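Local coordinates for cytosine deaminase (PDB 4R85), which probably catalyses the iron-dependent hydrolytic deamination of cytosine and 5-methylcytosine, as an amidohydrolase-family enzyme with its substrate bound beside the metal, at residues A[145-156]-A[172-183]. Sequence-based numbering, arbitrary orientation.
Sequences QIVAFPQEGIES and ADVVGGIPHYEN. With 17E (5-methylcytosine), chain G.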
ATOM      1  N   GLN A 145     -25.853   1.608   3.294  1.00 13.41           N
ATOM      2  CA  GLN A 145     -26.366   2.929   3.652  1.00 15.83           C
ATOM      3  C   GLN A 145     -26.122   3.905   2.516  1.00 16.37           C
ATOM      4  O   GLN A 145     -25.090   3.846   1.853  1.00 18.57           O
ATOM      5  CB  GLN A 145     -25.690   3.458   4.911  1.00 16.49           C
ATOM      6  CG  GLN A 145     -26.000   2.625   6.140  1.00 13.14           C
ATOM      7  CD  GLN A 145     -25.429   3.238   7.407  1.00 14.13           C
ATOM      8  OE1 GLN A 145     -24.915   4.361   7.396  1.00 16.36           O
ATOM      9  NE2 GLN A 145     -25.524   2.503   8.511  1.00 15.98           N
ATOM     10  N   ILE A 146     -27.061   4.816   2.301  1.00 14.72           N
ATOM     11  CA  ILE A 146     -26.916   5.779   1.207  1.00 12.91           C
ATOM     12  C   ILE A 146     -26.871   7.222   1.693  1.00 13.87           C
ATOM     13  O   ILE A 146     -27.770   7.669   2.403  1.00 14.29           O
ATOM     14  CB  ILE A 146     -28.058   5.632   0.193  1.00 15.25           C
ATOM     15  CG1 ILE A 146     -27.964   4.271  -0.501  1.00 17.45           C
ATOM     16  CG2 ILE A 146     -28.031   6.784  -0.815  1.00 16.00           C
ATOM     17  CD1 ILE A 146     -29.259   3.833  -1.143  1.00 15.77           C
ATOM     18  N   VAL A 147     -25.827   7.943   1.284  1.00 12.80           N
ATOM     19  CA  VAL A 147     -25.653   9.348   1.636  1.00 12.98           C
ATOM     20  C   VAL A 147     -26.041  10.269   0.469  1.00 17.91           C
ATOM     21  O   VAL A 147     -25.523  10.120  -0.644  1.00 14.50           O
ATOM     22  CB  VAL A 147     -24.184   9.664   1.979  1.00 13.12           C
ATOM     23  CG1 VAL A 147     -24.066  11.080   2.571  1.00 11.98           C
ATOM     24  CG2 VAL A 147     -23.583   8.616   2.948  1.00 15.04           C
ATOM     25  N   ALA A 148     -26.935  11.220   0.727  1.00 12.07           N
ATOM     26  CA  ALA A 148     -27.215  12.288  -0.235  1.00 16.17           C
ATOM     27  C   ALA A 148     -26.058  13.279  -0.274  1.00 15.09           C
ATOM     28  O   ALA A 148     -25.957  14.170   0.566  1.00 16.18           O
ATOM     29  CB  ALA A 148     -28.503  13.001   0.116  1.00 16.15           C
ATOM     30  N   PHE A 149     -25.201  13.127  -1.276  1.00 12.67           N
ATOM     31  CA  PHE A 149     -23.951  13.866  -1.373  1.00 12.59           C
ATOM     32  C   PHE A 149     -24.086  14.911  -2.477  1.00 12.79           C
ATOM     33  O   PHE A 149     -24.248  14.555  -3.641  1.00 13.74           O
ATOM     34  CB  PHE A 149     -22.817  12.888  -1.714  1.00 10.88           C
ATOM     35  CG  PHE A 149     -21.504  13.554  -2.065  1.00 10.54           C
ATOM     36  CD1 PHE A 149     -20.925  14.485  -1.216  1.00 13.86           C
ATOM     37  CD2 PHE A 149     -20.844  13.228  -3.236  1.00 15.76           C
ATOM     38  CE1 PHE A 149     -19.717  15.090  -1.535  1.00 14.37           C
ATOM     39  CE2 PHE A 149     -19.637  13.821  -3.564  1.00 18.55           C
ATOM     40  CZ  PHE A 149     -19.070  14.753  -2.716  1.00 14.38           C
ATOM     41  N   PRO A 150     -24.063  16.200  -2.109  1.00 13.46           N
ATOM     42  CA  PRO A 150     -24.234  17.268  -3.103  1.00 14.30           C
ATOM     43  C   PRO A 150     -22.879  17.652  -3.698  1.00 12.79           C
ATOM     44  O   PRO A 150     -22.303  18.661  -3.301  1.00 12.06           O
ATOM     45  CB  PRO A 150     -24.795  18.420  -2.273  1.00 11.58           C
ATOM     46  CG  PRO A 150     -24.148  18.215  -0.898  1.00 13.39           C
ATOM     47  CD  PRO A 150     -23.959  16.719  -0.729  1.00 14.46           C
ATOM     48  N   GLN A 151     -22.385  16.844  -4.633  1.00 13.19           N
ATOM     49  CA  GLN A 151     -21.045  17.029  -5.199  1.00 16.33           C
ATOM     50  C   GLN A 151     -20.723  18.458  -5.627  1.00 15.87           C
ATOM     51  O   GLN A 151     -19.620  18.960  -5.390  1.00 12.16           O
ATOM     52  CB  GLN A 151     -20.853  16.108  -6.401  1.00 12.20           C
ATOM     53  CG  GLN A 151     -19.536  16.303  -7.133  1.00 11.09           C
ATOM     54  CD  GLN A 151     -18.358  15.807  -6.309  1.00 12.77           C
ATOM     55  OE1 GLN A 151     -17.992  14.635  -6.377  1.00 16.61           O
ATOM     56  NE2 GLN A 151     -17.774  16.693  -5.514  1.00 14.36           N
ATOM     57  N   GLU A 152     -21.669  19.117  -6.281  1.00 13.36           N
ATOM     58  CA  GLU A 152     -21.366  20.446  -6.797  1.00 13.45           C
ATOM     59  C   GLU A 152     -21.831  21.569  -5.870  1.00 14.69           C
ATOM     60  O   GLU A 152     -21.883  22.739  -6.259  1.00 18.47           O
ATOM     61  CB  GLU A 152     -21.877  20.594  -8.234  1.00 13.17           C
ATOM     62  CG  GLU A 152     -21.147  19.599  -9.142  1.00 21.17           C
ATOM     63  CD  GLU A 152     -21.437  19.785 -10.610  1.00 28.38           C
ATOM     64  OE1 GLU A 152     -21.634  18.762 -11.303  1.00 24.31           O
ATOM     65  OE2 GLU A 152     -21.458  20.946 -11.065  1.00 32.19           O
ATOM     66  N   GLY A 153     -22.146  21.207  -4.632  1.00 15.63           N
ATOM     67  CA  GLY A 153     -22.498  22.192  -3.630  1.00 12.99           C
ATOM     68  C   GLY A 153     -23.987  22.290  -3.382  1.00 19.71           C
ATOM     69  O   GLY A 153     -24.805  22.078  -4.282  1.00 21.83           O
ATOM     70  N   ILE A 154     -24.337  22.597  -2.140  1.00 15.49           N
ATOM     71  CA  ILE A 154     -25.715  22.875  -1.764  1.00 15.41           C
ATOM     72  C   ILE A 154     -26.112  24.299  -2.166  1.00 17.33           C
ATOM     73  O   ILE A 154     -27.164  24.522  -2.776  1.00 19.52           O
ATOM     74  CB  ILE A 154     -25.900  22.701  -0.237  1.00 18.67           C
ATOM     75  CG1 ILE A 154     -25.660  21.242   0.142  1.00 18.76           C
ATOM     76  CG2 ILE A 154     -27.290  23.158   0.199  1.00 20.37           C
ATOM     77  CD1 ILE A 154     -25.710  20.971   1.636  1.00 17.50           C
ATOM     78  N   GLU A 155     -25.273  25.267  -1.814  1.00 13.13           N
ATOM     79  CA  GLU A 155     -25.607  26.671  -2.017  1.00 13.27           C
ATOM     80  C   GLU A 155     -25.134  27.145  -3.381  1.00 20.56           C
ATOM     81  O   GLU A 155     -25.522  28.214  -3.835  1.00 24.52           O
ATOM     82  CB  GLU A 155     -24.950  27.547  -0.935  1.00 12.90           C
ATOM     83  CG  GLU A 155     -25.049  27.026   0.492  1.00 13.95           C
ATOM     84  CD  GLU A 155     -26.450  27.181   1.091  1.00 26.87           C
ATOM     85  OE1 GLU A 155     -26.549  27.305   2.328  1.00 28.79           O
ATOM     86  OE2 GLU A 155     -27.453  27.180   0.338  1.00 29.62           O
ATOM     87  N   SER A 156     -24.288  26.342  -4.019  1.00 24.67           N
ATOM     88  CA  SER A 156     -23.551  26.778  -5.204  1.00 33.84           C
ATOM     89  C   SER A 156     -24.042  26.110  -6.500  1.00 35.10           C
ATOM     90  O   SER A 156     -23.519  26.379  -7.582  1.00 43.36           O
ATOM     91  CB  SER A 156     -22.051  26.511  -4.999  1.00 33.82           C
ATOM     92  OG  SER A 156     -21.606  26.953  -3.710  1.00 25.61           O
ATOM     93  N   ALA A 172     -32.740   8.324   1.093  1.00 18.92           N
ATOM     94  CA  ALA A 172     -31.342   8.326   1.523  1.00 15.56           C
ATOM     95  C   ALA A 172     -31.288   8.348   3.059  1.00 19.16           C
ATOM     96  O   ALA A 172     -32.007   9.117   3.700  1.00 23.88           O
ATOM     97  CB  ALA A 172     -30.602   9.518   0.948  1.00 15.35           C
ATOM     98  N   ASP A 173     -30.450   7.488   3.635  1.00 19.90           N
ATOM     99  CA  ASP A 173     -30.360   7.320   5.090  1.00 24.38           C
ATOM    100  C   ASP A 173     -29.482   8.388   5.739  1.00 22.93           C
ATOM    101  O   ASP A 173     -29.603   8.659   6.939  1.00 22.67           O
ATOM    102  CB  ASP A 173     -29.746   5.961   5.442  1.00 29.10           C
ATOM    103  CG  ASP A 173     -30.173   4.856   4.503  1.00 40.69           C
ATOM    104  OD1 ASP A 173     -31.186   4.185   4.800  1.00 46.25           O
ATOM    105  OD2 ASP A 173     -29.492   4.651   3.472  1.00 36.58           O
ATOM    106  N   VAL A 174     -28.562   8.954   4.959  1.00 12.77           N
ATOM    107  CA  VAL A 174     -27.567   9.868   5.512  1.00 16.01           C
ATOM    108  C   VAL A 174     -27.542  11.190   4.750  1.00 14.24           C
ATOM    109  O   VAL A 174     -27.647  11.210   3.516  1.00 15.86           O
ATOM    110  CB  VAL A 174     -26.147   9.237   5.483  1.00 16.53           C
ATOM    111  CG1 VAL A 174     -25.173  10.046   6.335  1.00 14.60           C
ATOM    112  CG2 VAL A 174     -26.189   7.807   5.971  1.00 13.34           C
ATOM    113  N   VAL A 175     -27.419  12.292   5.489  1.00 12.67           N
ATOM    114  CA  VAL A 175     -27.295  13.615   4.883  1.00 11.73           C
ATOM    115  C   VAL A 175     -25.827  13.971   4.659  1.00 13.00           C
ATOM    116  O   VAL A 175     -25.023  13.949   5.602  1.00 12.24           O
ATOM    117  CB  VAL A 175     -27.932  14.707   5.756  1.00 13.82           C
ATOM    118  CG1 VAL A 175     -27.657  16.082   5.161  1.00 14.64           C
ATOM    119  CG2 VAL A 175     -29.435  14.470   5.911  1.00 12.51           C
ATOM    120  N   GLY A 176     -25.479  14.318   3.416  1.00 16.53           N
ATOM    121  CA  GLY A 176     -24.105  14.647   3.077  1.00 11.60           C
ATOM    122  C   GLY A 176     -23.844  16.139   2.964  1.00 13.55           C
ATOM    123  O   GLY A 176     -24.696  16.955   3.303  1.00 12.75           O
ATOM    124  N   GLY A 177     -22.657  16.496   2.480  1.00 11.53           N
ATOM    125  CA  GLY A 177     -22.302  17.890   2.297  1.00 13.94           C
ATOM    126  C   GLY A 177     -20.897  18.042   1.743  1.00 12.11           C
ATOM    127  O   GLY A 177     -20.156  17.067   1.660  1.00 12.78           O
ATOM    128  N   ILE A 178     -20.531  19.268   1.374  1.00 10.15           N
ATOM    129  CA  ILE A 178     -19.188  19.538   0.856  1.00 12.38           C
ATOM    130  C   ILE A 178     -18.819  21.024   1.064  1.00 10.58           C
ATOM    131  O   ILE A 178     -18.518  21.753   0.113  1.00 10.57           O
ATOM    132  CB  ILE A 178     -19.069  19.065  -0.639  1.00 10.94           C
ATOM    133  CG1 ILE A 178     -17.604  18.987  -1.087  1.00 13.76           C
ATOM    134  CG2 ILE A 178     -19.965  19.901  -1.581  1.00 10.14           C
ATOM    135  CD1 ILE A 178     -17.417  18.526  -2.522  1.00 12.09           C
ATOM    136  N   PRO A 179     -18.833  21.477   2.335  1.00 12.43           N
ATOM    137  CA  PRO A 179     -18.716  22.904   2.659  1.00  9.77           C
ATOM    138  C   PRO A 179     -17.458  23.558   2.109  1.00 10.52           C
ATOM    139  O   PRO A 179     -17.520  24.726   1.730  1.00 11.95           O
ATOM    140  CB  PRO A 179     -18.700  22.922   4.201  1.00 15.52           C
ATOM    141  CG  PRO A 179     -18.343  21.524   4.607  1.00 18.36           C
ATOM    142  CD  PRO A 179     -18.983  20.663   3.553  1.00 13.85           C
ATOM    143  N   HIS A 180     -16.340  22.829   2.055  1.00 12.33           N
ATOM    144  CA  HIS A 180     -15.097  23.405   1.533  1.00 14.48           C
ATOM    145  C   HIS A 180     -15.183  23.720   0.037  1.00 17.01           C
ATOM    146  O   HIS A 180     -14.377  24.498  -0.490  1.00 18.51           O
ATOM    147  CB  HIS A 180     -13.918  22.461   1.797  1.00 15.27           C
ATOM    148  CG  HIS A 180     -14.016  21.170   1.054  1.00 13.84           C
ATOM    149  ND1 HIS A 180     -14.794  20.123   1.494  1.00 20.97           N
ATOM    150  CD2 HIS A 180     -13.467  20.767  -0.117  1.00 13.76           C
ATOM    151  CE1 HIS A 180     -14.718  19.127   0.631  1.00 17.35           C
ATOM    152  NE2 HIS A 180     -13.920  19.490  -0.355  1.00 12.12           N
ATOM    153  N   TYR A 181     -16.156  23.129  -0.654  1.00 13.83           N
ATOM    154  CA  TYR A 181     -16.299  23.357  -2.102  1.00 16.62           C
ATOM    155  C   TYR A 181     -17.316  24.448  -2.439  1.00 18.99           C
ATOM    156  O   TYR A 181     -17.388  24.893  -3.584  1.00 14.47           O
ATOM    157  CB  TYR A 181     -16.645  22.050  -2.834  1.00 14.17           C
ATOM    158  CG  TYR A 181     -16.561  22.111  -4.348  1.00 18.76           C
ATOM    159  CD1 TYR A 181     -17.694  21.910  -5.129  1.00 24.03           C
ATOM    160  CD2 TYR A 181     -15.356  22.356  -4.994  1.00 21.91           C
ATOM    161  CE1 TYR A 181     -17.638  21.954  -6.508  1.00 25.66           C
ATOM    162  CE2 TYR A 181     -15.288  22.410  -6.388  1.00 25.31           C
ATOM    163  CZ  TYR A 181     -16.435  22.203  -7.136  1.00 27.42           C
ATOM    164  OH  TYR A 181     -16.400  22.254  -8.516  1.00 31.16           O
ATOM    165  N   GLU A 182     -18.092  24.896  -1.455  1.00 15.16           N
ATOM    166  CA  GLU A 182     -19.023  26.002  -1.705  1.00 15.56           C
ATOM    167  C   GLU A 182     -18.238  27.252  -2.124  1.00 15.61           C
ATOM    168  O   GLU A 182     -17.073  27.427  -1.745  1.00 15.42           O
ATOM    169  CB  GLU A 182     -19.892  26.294  -0.481  1.00 14.44           C
ATOM    170  CG  GLU A 182     -20.609  25.054   0.087  1.00 13.60           C
ATOM    171  CD  GLU A 182     -21.829  24.638  -0.718  1.00 18.32           C
ATOM    172  OE1 GLU A 182     -22.403  23.570  -0.401  1.00 18.72           O
ATOM    173  OE2 GLU A 182     -22.223  25.373  -1.657  1.00 19.70           O
ATOM    174  N   ASN A 183     -18.886  28.113  -2.895  1.00 12.48           N
ATOM    175  CA  ASN A 183     -18.203  29.202  -3.599  1.00 13.67           C
ATOM    176  C   ASN A 183     -17.577  30.263  -2.687  1.00 16.85           C
ATOM    177  O   ASN A 183     -16.594  30.902  -3.062  1.00 16.28           O
ATOM    178  CB  ASN A 183     -19.149  29.871  -4.604  1.00 11.85           C
ATOM    179  CG  ASN A 183     -19.441  28.995  -5.815  1.00 23.24           C
ATOM    180  OD1 ASN A 183     -18.747  28.008  -6.069  1.00 22.61           O
ATOM    181  ND2 ASN A 183     -20.469  29.364  -6.576  1.00 18.18           N
TER
HETATM  182  N1  17E G 501     -15.981  13.628  -4.857  1.00 12.92           N
HETATM  183  C2  17E G 501     -15.335  14.308  -3.910  1.00 13.67           C
HETATM  184  O2  17E G 501     -15.707  15.599  -3.635  1.00 13.81           O
HETATM  185  N3  17E G 501     -14.332  13.762  -3.215  1.00 15.01           N
HETATM  186  C4  17E G 501     -13.943  12.500  -3.463  1.00 19.47           C
HETATM  187  N4  17E G 501     -12.870  11.927  -2.715  1.00 20.70           N
HETATM  188  C5  17E G 501     -14.591  11.747  -4.444  1.00 13.49           C
HETATM  189  C6  17E G 501     -15.633  12.356  -5.138  1.00 14.79           C
HETATM  190  CM5 17E G 501     -14.173  10.341  -4.730  1.00 14.00           C
HETATM  191  O   HOH W   1     -21.391  27.837  -8.696  1.00 30.83           O
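V147 and V174 pair in parallel strands, A148 N donating to V174 O (2.9 Å) and V174 N to I146 O, and G176 N adds a weak bond to A148 O. At the start of the pairing D173 turns its carboxylate onto the neighbouring strand: D173 OD2 takes I146 N at 2.7 Å through its anti lone pair, while OD1 forms a salt bridge with K135. V147 CG2 packs on V174 CB. F149, Q151 and I178 line the 5-methylcytosine site. Q151, its CG anti to the backbone N and its chain bent at chi2 (70°), offers its amide to the base: Q151 OE1 accepts from the base N1 (2.7 Å) and NE2 donates to O2 (3.0 Å), a nearly straight pair. I178 CD1 lies against that NE2, and the F149 ring turns its edge to G177 O and the base O2. Farther out, E182 grips the loop with both oxygens. E182 OE1 receives I154 N at 2.8 Å through its syn lone pair; E182 OE2 takes E155 N on the syn side, 32° out of the carboxylate plane, and S156 OG on the anti side, also tilted from it, at 2.7 Å. S156 OG in turn accepts N183 N. The contact closes the beta-alpha-beta unit of strand 143-149, helix 160-170 and strand 174-175 in the amidohydrolase barrel, between strands 111-119 and 205-209, with helix 185-202 packing on I154 and V175.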